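Local coordinates for protein 3',5'-cyclic-nucleotide phosphodiesterase 1 (Saccharomyces cerevisiae, PDB 4OJV) that is a class-II cyclic-nucleotide phosphodiesterase of the metallo-hydrolase clan, built from two facing beta-sheets and holding two zinc ions, at residues M1-L9 with F230-I239. Residues are numbered along the deposited sequence; the frame is centred on the assembly and turned at random.
Sequences MVVFEITIL and FRDRKSKDCI
Asp232 OD2, which lies against Val3 CG1, is gripped twice from within its own hairpin: Ser235 OG donates to it at 2.7 Å on the lone pair away from the other carboxylate oxygen, while Ser235 N reaches OD2 from above the carboxylate plane, an Asx motif. Ser235 OG in turn accepts from Asp237 N at 3.0 Å in an ST turn, so one hydroxyl ties both flanks of the loop together. Val3 rests on this polar network. With CG1 anti to the backbone N (chi1 165°), its methyls split: CG1 meets Asp232 CB at 3.6 Å, and CG2 lies near Ser235 OG and Asp237 OD2. The Asp237 carboxylate is itself held by His272 and, in a salt bridge, by Lys274.

Next along the chain, at the start of strand 4-8, the Phe4 ring is layered between Val3 CG1, offset toward the rim of one face, and Ile239 CG1, which sits over the centre of the other, 4.0 Å from the centroid and 4° off the normal. At the ring edge CZ comes to 3.4 Å from Asp237 O, a carbonyl already bonded to Asp232 N, and Trp204 adds an edge-to-face contact. Two residues further along, Ile6 CD1 and Ile239 CD1 meet tip to tip at 3.8 Å.

Strand 4-8 and the hairpin belong to different sheets, consistent with the metallo-beta-lactamase sandwich. They join by van der Waals packing, Val3 and Phe4 lying on already paired polar groups, Phe4 and Ile6 on Ile239.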
ATOM      1  N   MET A   1      -8.857 -10.036 -33.590  1.00 35.87           N
ATOM      2  CA  MET A   1     -10.112  -9.939 -32.783  1.00 31.34           C
ATOM      3  C   MET A   1      -9.890  -9.224 -31.449  1.00 26.52           C
ATOM      4  O   MET A   1     -10.785  -8.525 -30.964  1.00 24.48           O
ATOM      5  CB  MET A   1     -10.720 -11.326 -32.547  1.00 37.22           C
ATOM      6  CG  MET A   1     -11.415 -11.917 -33.767  1.00 44.39           C
ATOM      7  SD  MET A   1     -12.087 -13.568 -33.483  1.00 57.68           S
ATOM      8  CE  MET A   1     -13.514 -13.200 -32.461  1.00 57.05           C
ATOM      9  N   VAL A   2      -8.706  -9.407 -30.865  1.00 21.57           N
ATOM     10  CA  VAL A   2      -8.345  -8.734 -29.612  1.00 18.10           C
ATOM     11  C   VAL A   2      -8.234  -7.224 -29.810  1.00 15.98           C
ATOM     12  O   VAL A   2      -7.573  -6.745 -30.737  1.00 18.32           O
ATOM     13  CB  VAL A   2      -7.047  -9.310 -29.003  1.00 19.00           C
ATOM     14  CG1 VAL A   2      -6.510  -8.417 -27.895  1.00 21.09           C
ATOM     15  CG2 VAL A   2      -7.303 -10.713 -28.473  1.00 20.54           C
ATOM     16  N   VAL A   3      -8.895  -6.492 -28.921  1.00 14.11           N
ATOM     17  CA  VAL A   3      -8.976  -5.041 -28.976  1.00 14.13           C
ATOM     18  C   VAL A   3      -8.304  -4.399 -27.761  1.00 13.16           C
ATOM     19  O   VAL A   3      -7.755  -3.303 -27.873  1.00 13.34           O
ATOM     20  CB  VAL A   3     -10.453  -4.597 -29.117  1.00 13.70           C
ATOM     21  CG1 VAL A   3     -10.655  -3.119 -28.825  1.00 14.28           C
ATOM     22  CG2 VAL A   3     -10.951  -4.910 -30.523  1.00 15.93           C
ATOM     23  N   PHE A   4      -8.362  -5.073 -26.608  1.00 13.50           N
ATOM     24  CA  PHE A   4      -7.883  -4.504 -25.341  1.00 13.01           C
ATOM     25  C   PHE A   4      -6.746  -5.305 -24.739  1.00 12.16           C
ATOM     26  O   PHE A   4      -6.769  -6.537 -24.757  1.00 12.86           O
ATOM     27  CB  PHE A   4      -9.021  -4.466 -24.318  1.00 13.16           C
ATOM     28  CG  PHE A   4     -10.192  -3.614 -24.724  1.00 12.33           C
ATOM     29  CD1 PHE A   4     -10.164  -2.239 -24.537  1.00 12.69           C
ATOM     30  CD2 PHE A   4     -11.336  -4.193 -25.267  1.00 13.31           C
ATOM     31  CE1 PHE A   4     -11.247  -1.453 -24.899  1.00 12.51           C
ATOM     32  CE2 PHE A   4     -12.426  -3.414 -25.627  1.00 13.40           C
ATOM     33  CZ  PHE A   4     -12.385  -2.043 -25.442  1.00 13.21           C
ATOM     34  N   GLU A   5      -5.774  -4.600 -24.166  1.00 11.09           N
ATOM     35  CA  GLU A   5      -4.788  -5.211 -23.282  1.00 11.41           C
ATOM     36  C   GLU A   5      -5.027  -4.694 -21.870  1.00 10.46           C
ATOM     37  O   GLU A   5      -5.069  -3.475 -21.645  1.00 11.50           O
ATOM     38  CB  GLU A   5      -3.359  -4.891 -23.720  1.00 12.21           C
ATOM     39  CG  GLU A   5      -2.987  -5.531 -25.047  1.00 14.70           C
ATOM     40  CD  GLU A   5      -1.603  -5.152 -25.558  1.00 15.81           C
ATOM     41  OE1 GLU A   5      -1.264  -5.586 -26.683  1.00 16.75           O
ATOM     42  OE2 GLU A   5      -0.865  -4.431 -24.853  1.00 16.22           O
ATOM     43  N   ILE A   6      -5.198  -5.619 -20.930  1.00 10.57           N
ATOM     44  CA  ILE A   6      -5.472  -5.267 -19.538  1.00 10.13           C
ATOM     45  C   ILE A   6      -4.349  -5.815 -18.672  1.00 10.09           C
ATOM     46  O   ILE A   6      -4.182  -7.032 -18.574  1.00 11.22           O
ATOM     47  CB  ILE A   6      -6.816  -5.841 -19.041  1.00 11.29           C
ATOM     48  CG1 ILE A   6      -7.987  -5.417 -19.948  1.00 12.68           C
ATOM     49  CG2 ILE A   6      -7.051  -5.417 -17.593  1.00 12.50           C
ATOM     50  CD1 ILE A   6      -9.325  -5.958 -19.485  1.00 16.44           C
ATOM     51  N   THR A   7      -3.572  -4.924 -18.059  1.00 10.38           N
ATOM     52  CA  THR A   7      -2.518  -5.340 -17.144  1.00 10.69           C
ATOM     53  C   THR A   7      -3.099  -5.351 -15.731  1.00 10.44           C
ATOM     54  O   THR A   7      -3.562  -4.324 -15.241  1.00 11.19           O
ATOM     55  CB  THR A   7      -1.307  -4.391 -17.181  1.00 12.84           C
ATOM     56  OG1 THR A   7      -0.925  -4.120 -18.536  1.00 15.59           O
ATOM     57  CG2 THR A   7      -0.133  -5.016 -16.445  1.00 13.91           C
ATOM     58  N   ILE A   8      -3.065  -6.507 -15.086  1.00 10.35           N
ATOM     59  CA  ILE A   8      -3.558  -6.633 -13.719  1.00 10.15           C
ATOM     60  C   ILE A   8      -2.437  -6.254 -12.759  1.00 10.05           C
ATOM     61  O   ILE A   8      -1.527  -7.045 -12.525  1.00 12.05           O
ATOM     62  CB  ILE A   8      -4.057  -8.060 -13.417  1.00 11.20           C
ATOM     63  CG1 ILE A   8      -5.011  -8.550 -14.513  1.00 13.47           C
ATOM     64  CG2 ILE A   8      -4.696  -8.105 -12.031  1.00 11.88           C
ATOM     65  CD1 ILE A   8      -6.324  -7.820 -14.602  1.00 15.44           C
ATOM     66  N   LEU A   9      -2.467  -5.027 -12.243  1.00 10.20           N
ATOM     67  CA  LEU A   9      -1.473  -4.625 -11.249  1.00 10.81           C
ATOM     68  C   LEU A   9      -1.843  -5.119  -9.868  1.00 10.30           C
ATOM     69  O   LEU A   9      -0.972  -5.514  -9.089  1.00 13.35           O
ATOM     70  CB  LEU A   9      -1.247  -3.113 -11.233  1.00 12.17           C
ATOM     71  CG  LEU A   9      -0.650  -2.512 -12.499  1.00 12.41           C
ATOM     72  CD1 LEU A   9      -0.308  -1.053 -12.275  1.00 13.48           C
ATOM     73  CD2 LEU A   9       0.583  -3.268 -12.986  1.00 14.94           C
ATOM     74  N   PHE A 230     -15.782   0.685 -21.043  1.00 10.46           N
ATOM     75  CA  PHE A 230     -14.872   1.246 -22.044  1.00 11.36           C
ATOM     76  C   PHE A 230     -15.224   0.647 -23.391  1.00 11.11           C
ATOM     77  O   PHE A 230     -15.244  -0.569 -23.534  1.00 11.75           O
ATOM     78  CB  PHE A 230     -13.402   0.987 -21.691  1.00 11.79           C
ATOM     79  CG  PHE A 230     -12.963   1.673 -20.429  1.00 11.77           C
ATOM     80  CD1 PHE A 230     -13.107   1.048 -19.191  1.00 11.91           C
ATOM     81  CD2 PHE A 230     -12.456   2.969 -20.470  1.00 12.51           C
ATOM     82  CE1 PHE A 230     -12.721   1.697 -18.028  1.00 12.48           C
ATOM     83  CE2 PHE A 230     -12.071   3.622 -19.308  1.00 13.10           C
ATOM     84  CZ  PHE A 230     -12.214   2.982 -18.088  1.00 12.15           C
ATOM     85  N   ARG A 231     -15.500   1.514 -24.363  1.00 12.75           N
ATOM     86  CA  ARG A 231     -15.885   1.070 -25.700  1.00 12.75           C
ATOM     87  C   ARG A 231     -14.905   1.580 -26.743  1.00 11.77           C
ATOM     88  O   ARG A 231     -14.685   2.787 -26.857  1.00 13.17           O
ATOM     89  CB  ARG A 231     -17.300   1.534 -26.034  1.00 13.78           C
ATOM     90  CG  ARG A 231     -17.720   1.226 -27.473  1.00 14.36           C
ATOM     91  CD  ARG A 231     -19.211   1.432 -27.689  1.00 16.49           C
ATOM     92  NE  ARG A 231     -19.587   2.809 -27.406  1.00 15.84           N
ATOM     93  CZ  ARG A 231     -20.757   3.190 -26.910  1.00 16.52           C
ATOM     94  NH1 ARG A 231     -21.701   2.288 -26.648  1.00 18.92           N
ATOM     95  NH2 ARG A 231     -20.983   4.479 -26.681  1.00 17.80           N
ATOM     96  N   ASP A 232     -14.313   0.659 -27.495  1.00 12.53           N
ATOM     97  CA  ASP A 232     -13.496   1.039 -28.635  1.00 13.18           C
ATOM     98  C   ASP A 232     -14.431   1.461 -29.764  1.00 14.35           C
ATOM     99  O   ASP A 232     -15.234   0.656 -30.229  1.00 15.05           O
ATOM    100  CB  ASP A 232     -12.640  -0.131 -29.094  1.00 14.36           C
ATOM    101  CG  ASP A 232     -11.854   0.189 -30.334  1.00 15.07           C
ATOM    102  OD1 ASP A 232     -11.138   1.200 -30.320  1.00 15.23           O
ATOM    103  OD2 ASP A 232     -11.972  -0.557 -31.320  1.00 16.66           O
ATOM    104  N   ARG A 233     -14.333   2.711 -30.205  1.00 15.39           N
ATOM    105  CA  ARG A 233     -15.295   3.214 -31.182  1.00 17.27           C
ATOM    106  C   ARG A 233     -15.243   2.534 -32.539  1.00 18.76           C
ATOM    107  O   ARG A 233     -16.287   2.320 -33.157  1.00 23.69           O
ATOM    108  CB  ARG A 233     -15.216   4.728 -31.306  1.00 17.10           C
ATOM    109  CG  ARG A 233     -15.892   5.436 -30.144  1.00 20.23           C
ATOM    110  CD  ARG A 233     -16.073   6.914 -30.432  1.00 21.41           C
ATOM    111  NE  ARG A 233     -14.785   7.572 -30.648  1.00 21.77           N
ATOM    112  CZ  ARG A 233     -14.014   8.064 -29.685  1.00 21.96           C
ATOM    113  NH1 ARG A 233     -14.386   7.979 -28.417  1.00 21.12           N
ATOM    114  NH2 ARG A 233     -12.863   8.649 -29.996  1.00 22.27           N
ATOM    115  N   LYS A 234     -14.049   2.147 -32.977  1.00 17.98           N
ATOM    116  CA  LYS A 234     -13.910   1.512 -34.296  1.00 20.56           C
ATOM    117  C   LYS A 234     -14.549   0.125 -34.344  1.00 21.82           C
ATOM    118  O   LYS A 234     -15.413  -0.143 -35.187  1.00 23.32           O
ATOM    119  CB  LYS A 234     -12.440   1.421 -34.718  1.00 24.04           C
ATOM    120  CG  LYS A 234     -12.235   0.783 -36.088  1.00 26.68           C
ATOM    121  CD  LYS A 234     -10.764   0.647 -36.444  1.00 31.31           C
ATOM    122  CE  LYS A 234     -10.591   0.186 -37.884  1.00 33.27           C
ATOM    123  NZ  LYS A 234      -9.158   0.086 -38.269  1.00 37.17           N
ATOM    124  N   SER A 235     -14.116  -0.745 -33.434  1.00 18.80           N
ATOM    125  CA  SER A 235     -14.565  -2.134 -33.399  1.00 17.08           C
ATOM    126  C   SER A 235     -15.926  -2.301 -32.738  1.00 15.89           C
ATOM    127  O   SER A 235     -16.603  -3.307 -32.957  1.00 17.94           O
ATOM    128  CB  SER A 235     -13.539  -3.005 -32.670  1.00 17.10           C
ATOM    129  OG  SER A 235     -13.545  -2.712 -31.278  1.00 16.06           O
ATOM    130  N   LYS A 236     -16.304  -1.332 -31.904  1.00 16.24           N
ATOM    131  CA  LYS A 236     -17.500  -1.413 -31.052  1.00 15.68           C
ATOM    132  C   LYS A 236     -17.339  -2.420 -29.904  1.00 15.12           C
ATOM    133  O   LYS A 236     -18.272  -2.651 -29.142  1.00 15.03           O
ATOM    134  CB  LYS A 236     -18.791  -1.677 -31.861  1.00 17.98           C
ATOM    135  CG  LYS A 236     -19.048  -0.686 -32.992  1.00 20.07           C
ATOM    136  CD  LYS A 236     -19.165   0.745 -32.495  1.00 24.77           C
ATOM    137  CE  LYS A 236     -19.307   1.717 -33.656  1.00 27.02           C
ATOM    138  NZ  LYS A 236     -18.947   3.099 -33.236  1.00 28.67           N
ATOM    139  N   ASP A 237     -16.155  -3.011 -29.786  1.00 13.87           N
ATOM    140  CA  ASP A 237     -15.880  -3.905 -28.657  1.00 13.33           C
ATOM    141  C   ASP A 237     -15.774  -3.137 -27.345  1.00 13.26           C
ATOM    142  O   ASP A 237     -15.275  -2.009 -27.305  1.00 13.21           O
ATOM    143  CB  ASP A 237     -14.604  -4.712 -28.881  1.00 14.15           C
ATOM    144  CG  ASP A 237     -14.788  -5.868 -29.850  1.00 14.78           C
ATOM    145  OD1 ASP A 237     -15.908  -6.084 -30.372  1.00 16.48           O
ATOM    146  OD2 ASP A 237     -13.783  -6.568 -30.079  1.00 15.31           O
ATOM    147  N   CYS A 238     -16.262  -3.763 -26.277  1.00 13.12           N
ATOM    148  CA  CYS A 238     -16.300  -3.156 -24.955  1.00 12.96           C
ATOM    149  C   CYS A 238     -15.744  -4.077 -23.888  1.00 12.15           C
ATOM    150  O   CYS A 238     -15.805  -5.307 -24.001  1.00 12.81           O
ATOM    151  CB  CYS A 238     -17.735  -2.843 -24.549  1.00 13.35           C
ATOM    152  SG  CYS A 238     -18.610  -1.753 -25.676  1.00 14.19           S
ATOM    153  N   ILE A 239     -15.232  -3.462 -22.827  1.00 11.57           N
ATOM    154  CA  ILE A 239     -14.979  -4.165 -21.578  1.00 11.84           C
ATOM    155  C   ILE A 239     -15.669  -3.402 -20.453  1.00 11.02           C
ATOM    156  O   ILE A 239     -15.857  -2.189 -20.536  1.00 12.03           O
ATOM    157  CB  ILE A 239     -13.471  -4.340 -21.284  1.00 12.80           C
ATOM    158  CG1 ILE A 239     -12.741  -2.987 -21.351  1.00 13.39           C
ATOM    159  CG2 ILE A 239     -12.858  -5.398 -22.199  1.00 13.50           C
ATOM    160  CD1 ILE A 239     -11.307  -3.020 -20.870  1.00 15.41           C
TER